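Local atomic coordinates of Crov588 (Cafeteriavirus, PDB entry 6NYR), a protein that is of unknown function but folds as a circular leucine-rich-repeat solenoid built from a long series of FNIP-type repeats. Residues Asn415-Ile420 and Cys436-Glu441; Leu388-Glu393 and Thr408-Gly413; Asn423-Gly428 and Val446-Leu451; Gln352-Asn357 and Asp370-Ile375. One frame throughout, in Å; residues are numbered along the deposited sequence.

All four contacts join neighbouring turns of the same leucine-rich-repeat ring and lie on one side of the chain's centre. Interaction 2 is the pairing of strands; interactions 1, 3 and 4 are contacts between the loops that follow strands. Interactions 1 and 2, centres about 12 Å apart, share a probable hydrogen bond, Asn415 N to Cys392 O at 2.8 Å. Interaction 4 meets interaction 2 through another, Glu393 N to Asp370 O at 2.9 Å. Interactions 1 and 3, centres about 17 Å apart, bridge the same two turns, their segments alternating along the chain. Interaction 4 repeats part of interaction 1 three turns earlier. With function unknown, no contact is tied to a site.

Interaction 1 (Asn415-Ile420 and Cys436-Glu441); sequences NFNQKI and CKFNQE
Gln440, Asn417 and Phe438 carry most of this contact between two loops running nearly parallel on successive turns of the solenoid. Asn417 places its CG anti to the backbone N (chi1 -172°), so the amide swings across to 436-441. There Asn417 OD1 accepts two hydrogen bonds: from Asn439 N at 2.9 Å and from Gln440 NE2 at 3.0 Å. The two donors stand out of the carbonyl plane on opposite sides, so OD1 is gripped from both faces. Gln440 folds back at chi2 (-66°), its side chain crossing that of Asn417 at about a right angle; the same NE2 makes a weak bond to Asn417 O at 3.1 Å. Beside these amide bonds, Phe438 lies alongside Phe416, both rings pointing the same way, with CD1 of Phe438 3.9 Å from CD2 at the edge of Phe416. Phe438 CE1 also meets Gln418 O at its ring edge (3.5 Å) and touches Ile420 CD1 at 4.0 Å. Further along, a water donates to both Ile420 O and Glu441 O, tying the two backbones. The arrangement recurs from turn to turn: Asn395 OD1 receives Asn417 N and Gln418 NE2, and Asn439 OD1 receives Asn461 N and Gln462 NE2. The two loops follow strands 409-411 and 431-433, and Phe438 stacks on Phe434, just beyond the second strand.

Interaction 2 (Leu388-Glu393 and Thr408-Gly413); sequences LSFGCE and TYLELG
Two short parallel strands run in register, Leu388 with Leu410 and Ser389 with Glu411, held by three nearly straight backbone bonds. They are successive strands of the leucine-rich-repeat solenoid. Leu388 N donates to Tyr409 O, Leu388 O accepts from Glu411 N, and Phe390 N donates to Glu411 O, each at 3.0 Å and nearly along the C=O axis; the last continues the pairing just past the strand ends. Leu388 and Leu410 point to the same buried face. Both have CG anti to the backbone N, so they lie side by side in like orientation, with Leu388 CD2 3.8 Å from Leu410 CD1. Phe390 takes the other course, its CG beside the backbone N (chi1 -71°), which brings the ring next to Leu412: Phe390 CD2 sits 3.5 Å from Leu412 CD1, while Leu410 CD1 lies at the ring edge. Phe390 also stacks with Phe394, extending the apolar core. The opposite face is polar. Glu411, with an extended side chain, brings OE1 to Ser389 OG in a weak contact and receives Tyr409 OH at 3.1 Å from above the carboxylate plane; Tyr409 stacks on His387. Beyond the strands the backbones close in again at a glycine. With no CB in the way, Gly413 CA comes to 3.3 Å from Gly391 O in a CA-H...O contact with an angle of 167° at the hydrogen.

Interaction 3 (Asn423-Gly428 and Val446-Leu451); sequences NVLPNG and VLPDSL
Leu425 sets its CG beside the backbone N (chi1 -57°) and then extends (chi2 169°), while Ser450 holds OG in the crowded position between backbone N and carbonyl carbon (chi1 63°). The first choice sends Leu425 against the next turn. Leu425 CB lies 3.8 Å from Pro448 CD, and Leu425 CD1 reaches 3.7 Å from Val446 O and 4.1 Å from Leu447 CD2. The proline ring crosses the leucine at about a right angle, so the rigid CD corner packs on the start of the side chain; Pro448 CG rests 3.5 Å from Pro426 O. Asn427 OD1 closes over Pro448 CB at 3.8 Å. Gly428 N donates to Ser450 OG at 2.8 Å. That hydroxyl also bonds Leu429 O, so it grips two backbone groups of the preceding turn. Gly428 has a positive phi at which a CB would be jammed against the preceding carbonyl oxygen. A type I turn from Pro448 to Leu451, closed by Leu451 N to Pro448 O, presents the serine, and Leu425 and Leu447 both touch Leu432 in strand 431-433. Stacked Leu-Pro segments leading back into the strand, leucines turned to a shared core, recur along this chain, consistent with an FNIP-type leucine-rich-repeat solenoid.

Interaction 4 (Gln352-Asn357 and Asp370-Ile375); sequences QIITEN and DDFNQI
Phe372 and Gln374 meet the chain of the preceding turn at Gln352, Ile353 and Ile354, with no direct hydrogen bond between the segments. The Phe372 ring turns its edge to Gln352 O, which lies in the ring plane 3.4 Å from Phe372 CE1. Phe372 CE1 is also 4.2 Å from Ile354 CD1, which comes in obliquely. Gln374 lies across Ile353 at about a right angle: its CG packs 3.7 Å from Gln352 C, and its OE1 is 3.4 Å from Ile353 CG1. A water completes this shell, accepting from Ile354 N at 3.3 Å and donating to Ile375 O at a short 2.4 Å. Torsions set the two main groups. Phe372 has CG anti to the backbone N (chi1 -178°), which carries the ring inward, and its own chain turns back so that Gln374 N stands 4.0 Å above the ring centre. Gln374 has CG beside the backbone N and bends at chi2 (-65°). In the next shell, Asn351 OD1 accepts from both Asn373 N and Gln374 NE2, and so holds the glutamine amide in place. Asn373 OD1 passes the pattern on to Asn395 N and Gln396 NE2 of the following turn, while Phe372 stacks on Phe368. The contact itself is thus mostly van der Waals, with a carbonyl oxygen at the ring edge, an approach that is probably mildly favourable because the rim carries slight positive charge, and a water joining the backbones; the directional polar bonds that fix its orientation come from the repeated asparagine and glutamine amides beside it.

Interaction 1 (Asn415-Ile420 and Cys436-Glu441)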
loop_
_atom_site.group_PDB
_atom_site.type_symbol
_atom_site.label_atom_id
_atom_site.label_comp_id
_atom_site.label_asym_id
_atom_site.label_seq_id
_atom_site.Cartn_x
_atom_site.Cartn_y
_atom_site.Cartn_z
ATOM N N ASN A 415 -5.251 -22.870 12.488
ATOM C CA ASN A 415 -5.377 -24.197 13.072
ATOM C C ASN A 415 -6.780 -24.782 13.004
ATOM O O ASN A 415 -6.957 -25.950 13.369
ATOM C CB ASN A 415 -4.945 -24.185 14.550
ATOM C CG ASN A 415 -3.464 -23.946 14.730
ATOM O OD1 ASN A 415 -2.701 -23.928 13.759
ATOM N ND2 ASN A 415 -3.042 -23.774 15.976
ATOM N N PHE A 416 -7.782 -24.024 12.567
ATOM C CA PHE A 416 -9.138 -24.549 12.614
ATOM C C PHE A 416 -9.252 -25.776 11.715
ATOM O O PHE A 416 -8.966 -25.709 10.515
ATOM C CB PHE A 416 -10.157 -23.501 12.186
ATOM C CG PHE A 416 -11.575 -23.985 12.286
ATOM C CD1 PHE A 416 -12.285 -23.834 13.463
ATOM C CD2 PHE A 416 -12.183 -24.625 11.217
ATOM C CE1 PHE A 416 -13.583 -24.292 13.568
ATOM C CE2 PHE A 416 -13.476 -25.085 11.315
ATOM C CZ PHE A 416 -14.180 -24.920 12.493
ATOM N N ASN A 417 -9.684 -26.892 12.295
ATOM C CA ASN A 417 -9.866 -28.128 11.544
ATOM C C ASN A 417 -10.916 -28.994 12.238
ATOM O O ASN A 417 -10.703 -30.178 12.501
ATOM C CB ASN A 417 -8.540 -28.876 11.403
ATOM C CG ASN A 417 -8.641 -30.071 10.473
ATOM O OD1 ASN A 417 -9.500 -30.116 9.588
ATOM N ND2 ASN A 417 -7.769 -31.052 10.673
ATOM N N GLN A 418 -12.068 -28.408 12.533
ATOM C CA GLN A 418 -13.193 -29.141 13.092
ATOM C C GLN A 418 -14.224 -29.390 11.999
ATOM O O GLN A 418 -14.258 -28.701 10.975
ATOM C CB GLN A 418 -13.840 -28.377 14.252
ATOM C CG GLN A 418 -12.900 -28.051 15.397
ATOM C CD GLN A 418 -12.278 -29.286 16.015
ATOM O OE1 GLN A 418 -12.908 -30.341 16.102
ATOM N NE2 GLN A 418 -11.027 -29.162 16.437
ATOM N N LYS A 419 -15.076 -30.384 12.227
ATOM C CA LYS A 419 -16.102 -30.698 11.248
ATOM C C LYS A 419 -17.116 -29.557 11.209
ATOM O O LYS A 419 -17.375 -28.894 12.217
ATOM C CB LYS A 419 -16.823 -31.995 11.600
ATOM C CG LYS A 419 -15.965 -33.242 11.790
ATOM C CD LYS A 419 -16.905 -34.453 11.902
ATOM C CE LYS A 419 -16.315 -35.631 12.675
ATOM N NZ LYS A 419 -15.178 -36.318 12.016
ATOM N N ILE A 420 -17.698 -29.331 10.037
ATOM C CA ILE A 420 -18.740 -28.323 9.855
ATOM C C ILE A 420 -19.945 -29.038 9.265
ATOM O O ILE A 420 -19.892 -29.525 8.128
ATOM C CB ILE A 420 -18.289 -27.161 8.964
ATOM C CG1 ILE A 420 -17.026 -26.533 9.553
ATOM C CG2 ILE A 420 -19.393 -26.131 8.817
ATOM C CD1 ILE A 420 -16.607 -25.248 8.889
ATOM N N CYS A 436 -5.050 -22.577 6.994
ATOM C CA CYS A 436 -4.085 -23.586 6.566
ATOM C C CYS A 436 -4.612 -25.000 6.782
ATOM O O CYS A 436 -4.659 -25.805 5.845
ATOM C CB CYS A 436 -2.767 -23.377 7.321
ATOM S SG CYS A 436 -1.451 -24.562 6.957
ATOM N N LYS A 437 -5.022 -25.314 8.008
ATOM C CA LYS A 437 -5.180 -26.699 8.422
ATOM C C LYS A 437 -6.541 -27.318 8.119
ATOM O O LYS A 437 -6.685 -28.537 8.268
ATOM C CB LYS A 437 -4.928 -26.831 9.929
ATOM C CG LYS A 437 -3.503 -26.654 10.417
ATOM C CD LYS A 437 -2.659 -27.822 9.926
ATOM C CE LYS A 437 -1.370 -27.942 10.711
ATOM N NZ LYS A 437 -1.705 -28.610 12.025
ATOM N N PHE A 438 -7.542 -26.543 7.714
ATOM C CA PHE A 438 -8.865 -27.126 7.538
ATOM C C PHE A 438 -8.834 -28.209 6.466
ATOM O O PHE A 438 -8.362 -27.983 5.346
ATOM C CB PHE A 438 -9.893 -26.067 7.156
ATOM C CG PHE A 438 -11.270 -26.630 6.935
ATOM C CD1 PHE A 438 -12.113 -26.870 8.008
ATOM C CD2 PHE A 438 -11.711 -26.942 5.660
ATOM C CE1 PHE A 438 -13.376 -27.392 7.810
ATOM C CE2 PHE A 438 -12.974 -27.465 5.459
ATOM C CZ PHE A 438 -13.805 -27.690 6.532
ATOM N N ASN A 439 -9.350 -29.388 6.812
ATOM C CA ASN A 439 -9.340 -30.536 5.913
ATOM C C ASN A 439 -10.377 -31.562 6.357
ATOM O O ASN A 439 -10.048 -32.732 6.573
ATOM C CB ASN A 439 -7.944 -31.161 5.876
ATOM C CG ASN A 439 -7.800 -32.199 4.787
ATOM O OD1 ASN A 439 -8.590 -32.240 3.846
ATOM N ND2 ASN A 439 -6.792 -33.049 4.909
ATOM N N GLN A 440 -11.624 -31.128 6.504
ATOM C CA GLN A 440 -12.743 -31.997 6.834
ATOM C C GLN A 440 -13.701 -32.057 5.650
ATOM O O GLN A 440 -13.757 -31.152 4.815
ATOM C CB GLN A 440 -13.482 -31.505 8.082
ATOM C CG GLN A 440 -12.607 -31.322 9.307
ATOM C CD GLN A 440 -12.048 -32.630 9.834
ATOM O OE1 GLN A 440 -12.624 -33.700 9.621
ATOM N NE2 GLN A 440 -10.920 -32.552 10.530
ATOM N N GLU A 441 -14.465 -33.144 5.588
ATOM C CA GLU A 441 -15.414 -33.321 4.498
ATOM C C GLU A 441 -16.471 -32.223 4.532
ATOM O O GLU A 441 -16.900 -31.782 5.604
ATOM C CB GLU A 441 -16.093 -34.685 4.593
ATOM C CG GLU A 441 -15.224 -35.864 4.194
ATOM C CD GLU A 441 -15.948 -37.193 4.343
ATOM O OE1 GLU A 441 -17.180 -37.230 4.131
ATOM O OE2 GLU A 441 -15.290 -38.195 4.694
HETATM O O HOH W 1 -20.006 -32.140 6.405
#

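Interaction 2 (Leu388-Glu393 and Thr408-Gly413)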
loop_
_atom_site.group_PDB
_atom_site.type_symbol
_atom_site.label_atom_id
_atom_site.label_comp_id
_atom_site.label_asym_id
_atom_site.label_seq_id
_atom_site.Cartn_x
_atom_site.Cartn_y
_atom_site.Cartn_z
ATOM N N LEU A 388 -16.569 -11.714 11.149
ATOM C CA LEU A 388 -15.962 -12.493 12.224
ATOM C C LEU A 388 -14.672 -13.115 11.715
ATOM O O LEU A 388 -14.687 -13.876 10.741
ATOM C CB LEU A 388 -16.919 -13.572 12.734
ATOM C CG LEU A 388 -16.345 -14.515 13.792
ATOM C CD1 LEU A 388 -15.908 -13.749 15.021
ATOM C CD2 LEU A 388 -17.376 -15.574 14.153
ATOM N N SER A 389 -13.560 -12.785 12.371
ATOM C CA SER A 389 -12.237 -13.284 12.013
ATOM C C SER A 389 -11.615 -13.971 13.220
ATOM O O SER A 389 -11.481 -13.360 14.284
ATOM C CB SER A 389 -11.352 -12.136 11.520
ATOM O OG SER A 389 -10.083 -12.603 11.103
ATOM N N PHE A 390 -11.228 -15.230 13.047
ATOM C CA PHE A 390 -10.518 -15.983 14.070
ATOM C C PHE A 390 -9.014 -15.971 13.806
ATOM O O PHE A 390 -8.563 -15.846 12.665
ATOM C CB PHE A 390 -11.010 -17.435 14.135
ATOM C CG PHE A 390 -12.392 -17.591 14.704
ATOM C CD1 PHE A 390 -12.598 -17.570 16.072
ATOM C CD2 PHE A 390 -13.480 -17.777 13.871
ATOM C CE1 PHE A 390 -13.864 -17.719 16.602
ATOM C CE2 PHE A 390 -14.753 -17.929 14.391
ATOM C CZ PHE A 390 -14.947 -17.897 15.762
ATOM N N GLY A 391 -8.241 -16.098 14.887
ATOM C CA GLY A 391 -6.794 -16.135 14.820
ATOM C C GLY A 391 -6.242 -17.535 14.609
ATOM O O GLY A 391 -6.959 -18.481 14.280
ATOM N N CYS A 392 -4.925 -17.663 14.829
ATOM C CA CYS A 392 -4.237 -18.880 14.418
ATOM C C CYS A 392 -4.689 -20.089 15.221
ATOM O O CYS A 392 -4.784 -21.199 14.685
ATOM C CB CYS A 392 -2.723 -18.747 14.592
ATOM S SG CYS A 392 -1.997 -17.179 14.122
ATOM N N GLU A 393 -4.935 -19.906 16.516
ATOM C CA GLU A 393 -5.046 -21.044 17.417
ATOM C C GLU A 393 -6.482 -21.448 17.727
ATOM O O GLU A 393 -6.684 -22.491 18.364
ATOM C CB GLU A 393 -4.294 -20.744 18.726
ATOM C CG GLU A 393 -2.835 -20.346 18.495
ATOM C CD GLU A 393 -1.873 -20.958 19.496
ATOM O OE1 GLU A 393 -2.227 -21.971 20.138
ATOM O OE2 GLU A 393 -0.756 -20.417 19.644
ATOM N N THR A 408 -22.069 -12.131 7.356
ATOM C CA THR A 408 -21.769 -12.206 5.934
ATOM C C THR A 408 -20.333 -12.624 5.641
ATOM O O THR A 408 -20.062 -13.112 4.539
ATOM C CB THR A 408 -22.019 -10.848 5.259
ATOM O OG1 THR A 408 -21.162 -9.855 5.842
ATOM C CG2 THR A 408 -23.471 -10.423 5.412
ATOM N N TYR A 409 -19.418 -12.461 6.595
ATOM C CA TYR A 409 -17.998 -12.709 6.373
ATOM C C TYR A 409 -17.451 -13.541 7.523
ATOM O O TYR A 409 -17.424 -13.081 8.668
ATOM C CB TYR A 409 -17.226 -11.385 6.262
ATOM C CG TYR A 409 -15.739 -11.541 6.039
ATOM C CD1 TYR A 409 -14.886 -11.849 7.093
ATOM C CD2 TYR A 409 -15.182 -11.362 4.779
ATOM C CE1 TYR A 409 -13.528 -11.994 6.897
ATOM C CE2 TYR A 409 -13.820 -11.500 4.574
ATOM C CZ TYR A 409 -13.000 -11.816 5.637
ATOM O OH TYR A 409 -11.645 -11.958 5.446
ATOM N N LEU A 410 -16.996 -14.751 7.217
ATOM C CA LEU A 410 -16.375 -15.622 8.204
ATOM C C LEU A 410 -14.994 -16.026 7.705
ATOM O O LEU A 410 -14.861 -16.588 6.613
ATOM C CB LEU A 410 -17.231 -16.858 8.476
ATOM C CG LEU A 410 -16.604 -17.823 9.483
ATOM C CD1 LEU A 410 -16.305 -17.090 10.787
ATOM C CD2 LEU A 410 -17.510 -19.011 9.736
ATOM N N GLU A 411 -13.975 -15.728 8.504
ATOM C CA GLU A 411 -12.601 -16.135 8.239
ATOM C C GLU A 411 -12.133 -17.029 9.379
ATOM O O GLU A 411 -12.078 -16.589 10.532
ATOM C CB GLU A 411 -11.697 -14.908 8.097
ATOM C CG GLU A 411 -10.212 -15.207 8.029
ATOM C CD GLU A 411 -9.379 -13.951 7.839
ATOM O OE1 GLU A 411 -9.948 -12.839 7.916
ATOM O OE2 GLU A 411 -8.160 -14.073 7.606
ATOM N N LEU A 412 -11.809 -18.278 9.058
ATOM C CA LEU A 412 -11.248 -19.210 10.023
ATOM C C LEU A 412 -9.724 -19.218 9.895
ATOM O O LEU A 412 -9.167 -19.053 8.808
ATOM C CB LEU A 412 -11.775 -20.631 9.825
ATOM C CG LEU A 412 -13.183 -21.059 10.223
ATOM C CD1 LEU A 412 -13.555 -20.486 11.597
ATOM C CD2 LEU A 412 -14.229 -20.697 9.186
ATOM N N GLY A 413 -9.050 -19.414 11.028
ATOM C CA GLY A 413 -7.619 -19.209 11.127
ATOM C C GLY A 413 -6.793 -20.459 10.870
ATOM O O GLY A 413 -7.296 -21.518 10.494
#

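Interaction 3 (Asn423-Gly428 and Val446-Leu451)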
loop_
_atom_site.group_PDB
_atom_site.type_symbol
_atom_site.label_atom_id
_atom_site.label_comp_id
_atom_site.label_asym_id
_atom_site.label_seq_id
_atom_site.Cartn_x
_atom_site.Cartn_y
_atom_site.Cartn_z
ATOM N N ASN A 423 -26.666 -26.466 9.137
ATOM C CA ASN A 423 -27.178 -25.454 10.061
ATOM C C ASN A 423 -26.138 -24.968 11.068
ATOM O O ASN A 423 -26.476 -24.588 12.194
ATOM C CB ASN A 423 -28.414 -25.965 10.811
ATOM C CG ASN A 423 -29.636 -26.070 9.925
ATOM O OD1 ASN A 423 -29.944 -27.134 9.388
ATOM N ND2 ASN A 423 -30.334 -24.958 9.759
ATOM N N VAL A 424 -24.874 -24.951 10.673
ATOM C CA VAL A 424 -23.850 -24.214 11.399
ATOM C C VAL A 424 -23.613 -22.858 10.743
ATOM O O VAL A 424 -23.657 -21.817 11.398
ATOM C CB VAL A 424 -22.537 -25.021 11.503
ATOM C CG1 VAL A 424 -21.503 -24.223 12.308
ATOM C CG2 VAL A 424 -22.787 -26.365 12.151
ATOM N N LEU A 425 -23.361 -22.866 9.434
ATOM C CA LEU A 425 -23.105 -21.640 8.690
ATOM C C LEU A 425 -24.428 -20.959 8.364
ATOM O O LEU A 425 -25.325 -21.597 7.802
ATOM C CB LEU A 425 -22.337 -21.953 7.415
ATOM C CG LEU A 425 -21.010 -22.680 7.633
ATOM C CD1 LEU A 425 -20.464 -23.191 6.305
ATOM C CD2 LEU A 425 -19.997 -21.788 8.328
ATOM N N PRO A 426 -24.578 -19.674 8.680
ATOM C CA PRO A 426 -25.883 -19.026 8.506
ATOM C C PRO A 426 -26.212 -18.762 7.047
ATOM O O PRO A 426 -25.340 -18.420 6.246
ATOM C CB PRO A 426 -25.735 -17.710 9.283
ATOM C CG PRO A 426 -24.263 -17.411 9.203
ATOM C CD PRO A 426 -23.567 -18.755 9.244
ATOM N N ASN A 427 -27.487 -18.952 6.705
ATOM C CA ASN A 427 -28.002 -18.442 5.442
ATOM C C ASN A 427 -27.828 -16.929 5.422
ATOM O O ASN A 427 -28.296 -16.230 6.326
ATOM C CB ASN A 427 -29.471 -18.812 5.265
ATOM C CG ASN A 427 -29.664 -20.284 4.977
ATOM O OD1 ASN A 427 -29.042 -20.839 4.067
ATOM N ND2 ASN A 427 -30.535 -20.927 5.746
ATOM N N GLY A 428 -27.136 -16.429 4.404
ATOM C CA GLY A 428 -26.719 -15.042 4.341
ATOM C C GLY A 428 -25.221 -14.849 4.278
ATOM O O GLY A 428 -24.760 -13.770 3.878
ATOM N N VAL A 446 -24.485 -27.910 3.553
ATOM C CA VAL A 446 -23.604 -27.308 4.548
ATOM C C VAL A 446 -23.273 -25.868 4.186
ATOM O O VAL A 446 -23.410 -24.963 5.007
ATOM C CB VAL A 446 -22.317 -28.150 4.703
ATOM C CG1 VAL A 446 -21.343 -27.474 5.664
ATOM C CG2 VAL A 446 -22.651 -29.558 5.174
ATOM N N LEU A 447 -22.827 -25.646 2.954
ATOM C CA LEU A 447 -22.507 -24.304 2.493
ATOM C C LEU A 447 -23.790 -23.569 2.136
ATOM O O LEU A 447 -24.566 -24.065 1.314
ATOM C CB LEU A 447 -21.587 -24.378 1.288
ATOM C CG LEU A 447 -20.269 -25.116 1.531
ATOM C CD1 LEU A 447 -19.514 -25.327 0.230
ATOM C CD2 LEU A 447 -19.412 -24.345 2.528
ATOM N N PRO A 448 -24.054 -22.400 2.726
ATOM C CA PRO A 448 -25.297 -21.687 2.398
ATOM C C PRO A 448 -25.312 -21.224 0.950
ATOM O O PRO A 448 -24.305 -20.751 0.418
ATOM C CB PRO A 448 -25.285 -20.493 3.363
ATOM C CG PRO A 448 -23.826 -20.286 3.689
ATOM C CD PRO A 448 -23.237 -21.678 3.718
ATOM N N ASP A 449 -26.477 -21.365 0.313
ATOM C CA ASP A 449 -26.608 -20.989 -1.089
ATOM C C ASP A 449 -26.348 -19.506 -1.318
ATOM O O ASP A 449 -26.077 -19.108 -2.455
ATOM C CB ASP A 449 -28.000 -21.373 -1.595
ATOM C CG ASP A 449 -28.135 -22.865 -1.849
ATOM O OD1 ASP A 449 -27.209 -23.449 -2.448
ATOM O OD2 ASP A 449 -29.156 -23.457 -1.438
ATOM N N SER A 450 -26.408 -18.682 -0.267
ATOM C CA SER A 450 -26.116 -17.260 -0.409
ATOM C C SER A 450 -24.638 -16.997 -0.678
ATOM O O SER A 450 -24.295 -15.945 -1.226
ATOM C CB SER A 450 -26.549 -16.507 0.852
ATOM O OG SER A 450 -25.824 -16.951 1.986
ATOM N N LEU A 451 -23.767 -17.928 -0.300
ATOM C CA LEU A 451 -22.329 -17.721 -0.399
ATOM C C LEU A 451 -21.897 -17.467 -1.838
ATOM O O LEU A 451 -22.332 -18.146 -2.769
ATOM C CB LEU A 451 -21.598 -18.950 0.144
ATOM C CG LEU A 451 -20.146 -18.813 0.584
ATOM C CD1 LEU A 451 -20.059 -18.096 1.915
ATOM C CD2 LEU A 451 -19.489 -20.186 0.654
#

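Interaction 4 (Gln352-Asn357 and Asp370-Ile375)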
loop_
_atom_site.group_PDB
_atom_site.type_symbol
_atom_site.label_atom_id
_atom_site.label_comp_id
_atom_site.label_asym_id
_atom_site.label_seq_id
_atom_site.Cartn_x
_atom_site.Cartn_y
_atom_site.Cartn_z
ATOM N N GLN A 352 -9.801 -15.744 26.905
ATOM C CA GLN A 352 -10.758 -15.964 27.978
ATOM C C GLN A 352 -12.128 -16.340 27.425
ATOM O O GLN A 352 -12.535 -15.872 26.357
ATOM C CB GLN A 352 -10.911 -14.709 28.851
ATOM C CG GLN A 352 -9.665 -14.275 29.583
ATOM C CD GLN A 352 -9.129 -15.336 30.517
ATOM O OE1 GLN A 352 -9.870 -15.922 31.304
ATOM N NE2 GLN A 352 -7.831 -15.599 30.422
ATOM N N ILE A 353 -12.849 -17.175 28.180
ATOM C CA ILE A 353 -14.210 -17.524 27.801
ATOM C C ILE A 353 -15.038 -16.244 27.715
ATOM O O ILE A 353 -14.840 -15.294 28.483
ATOM C CB ILE A 353 -14.828 -18.502 28.815
ATOM C CG1 ILE A 353 -14.018 -19.800 28.891
ATOM C CG2 ILE A 353 -16.278 -18.809 28.441
ATOM C CD1 ILE A 353 -14.351 -20.667 30.096
ATOM N N ILE A 354 -15.973 -16.219 26.768
ATOM C CA ILE A 354 -16.886 -15.096 26.586
ATOM C C ILE A 354 -18.311 -15.626 26.697
ATOM O O ILE A 354 -18.721 -16.494 25.916
ATOM C CB ILE A 354 -16.668 -14.390 25.240
ATOM C CG1 ILE A 354 -15.343 -13.630 25.250
ATOM C CG2 ILE A 354 -17.813 -13.429 24.962
ATOM C CD1 ILE A 354 -14.855 -13.203 23.881
ATOM N N THR A 355 -19.059 -15.105 27.662
ATOM C CA THR A 355 -20.357 -15.645 28.015
ATOM C C THR A 355 -21.476 -14.842 27.348
ATOM O O THR A 355 -21.242 -14.090 26.395
ATOM C CB THR A 355 -20.476 -15.679 29.541
ATOM O OG1 THR A 355 -20.265 -14.365 30.064
ATOM C CG2 THR A 355 -19.438 -16.622 30.129
ATOM N N GLU A 356 -22.699 -14.988 27.857
ATOM C CA GLU A 356 -23.893 -14.681 27.086
ATOM C C GLU A 356 -24.004 -13.233 26.640
ATOM O O GLU A 356 -23.953 -12.948 25.439
ATOM C CB GLU A 356 -25.151 -15.049 27.893
ATOM C CG GLU A 356 -25.228 -16.500 28.333
ATOM C CD GLU A 356 -26.323 -17.273 27.622
ATOM O OE1 GLU A 356 -27.442 -16.732 27.470
ATOM O OE2 GLU A 356 -26.066 -18.423 27.211
ATOM N N ASN A 357 -24.171 -12.318 27.587
ATOM C CA ASN A 357 -24.457 -10.933 27.241
ATOM C C ASN A 357 -23.256 -10.044 27.513
ATOM O O ASN A 357 -23.386 -8.978 28.124
ATOM C CB ASN A 357 -25.685 -10.459 28.012
ATOM C CG ASN A 357 -26.928 -11.269 27.680
ATOM O OD1 ASN A 357 -27.359 -12.117 28.462
ATOM N ND2 ASN A 357 -27.499 -11.024 26.506
ATOM N N ASP A 370 -4.126 -14.180 18.037
ATOM C CA ASP A 370 -3.464 -15.467 17.870
ATOM C C ASP A 370 -4.076 -16.547 18.758
ATOM O O ASP A 370 -4.428 -17.633 18.284
ATOM C CB ASP A 370 -1.971 -15.333 18.182
ATOM C CG ASP A 370 -1.201 -14.616 17.096
ATOM O OD1 ASP A 370 -1.791 -14.301 16.041
ATOM O OD2 ASP A 370 0.012 -14.396 17.290
ATOM N N ASP A 371 -4.203 -16.268 20.055
ATOM C CA ASP A 371 -4.343 -17.338 21.032
ATOM C C ASP A 371 -5.779 -17.723 21.356
ATOM O O ASP A 371 -5.991 -18.783 21.960
ATOM C CB ASP A 371 -3.642 -16.952 22.341
ATOM C CG ASP A 371 -2.140 -17.088 22.259
ATOM O OD1 ASP A 371 -1.638 -17.530 21.203
ATOM O OD2 ASP A 371 -1.458 -16.746 23.252
ATOM N N PHE A 372 -6.764 -16.895 21.013
ATOM C CA PHE A 372 -8.127 -17.203 21.416
ATOM C C PHE A 372 -8.524 -18.600 20.948
ATOM O O PHE A 372 -8.437 -18.921 19.759
ATOM C CB PHE A 372 -9.131 -16.196 20.870
ATOM C CG PHE A 372 -10.533 -16.479 21.316
ATOM C CD1 PHE A 372 -10.935 -16.161 22.605
ATOM C CD2 PHE A 372 -11.439 -17.093 20.467
ATOM C CE1 PHE A 372 -12.222 -16.427 23.028
ATOM C CE2 PHE A 372 -12.730 -17.362 20.891
ATOM C CZ PHE A 372 -13.117 -17.028 22.172
ATOM N N ASN A 373 -9.012 -19.412 21.884
ATOM C CA ASN A 373 -9.323 -20.808 21.604
ATOM C C ASN A 373 -10.270 -21.343 22.669
ATOM O O ASN A 373 -9.967 -22.334 23.338
ATOM C CB ASN A 373 -8.027 -21.618 21.554
ATOM C CG ASN A 373 -8.227 -23.006 21.004
ATOM O OD1 ASN A 373 -9.178 -23.271 20.272
ATOM N ND2 ASN A 373 -7.325 -23.911 21.359
ATOM N N GLN A 374 -11.413 -20.686 22.835
ATOM C CA GLN A 374 -12.441 -21.114 23.770
ATOM C C GLN A 374 -13.695 -21.489 22.992
ATOM O O GLN A 374 -13.919 -21.003 21.878
ATOM C CB GLN A 374 -12.784 -20.024 24.783
ATOM C CG GLN A 374 -11.593 -19.508 25.551
ATOM C CD GLN A 374 -10.969 -20.565 26.442
ATOM O OE1 GLN A 374 -11.661 -21.414 27.002
ATOM N NE2 GLN A 374 -9.652 -20.524 26.564
ATOM N N ILE A 375 -14.506 -22.372 23.572
ATOM C CA ILE A 375 -15.769 -22.715 22.940
ATOM C C ILE A 375 -16.653 -21.473 22.921
ATOM O O ILE A 375 -16.647 -20.670 23.865
ATOM C CB ILE A 375 -16.471 -23.880 23.662
ATOM C CG1 ILE A 375 -17.017 -23.449 25.021
ATOM C CG2 ILE A 375 -15.526 -25.064 23.827
ATOM C CD1 ILE A 375 -17.666 -24.589 25.814
HETATM O O HOH W 2 -16.277 -18.320 24.283
#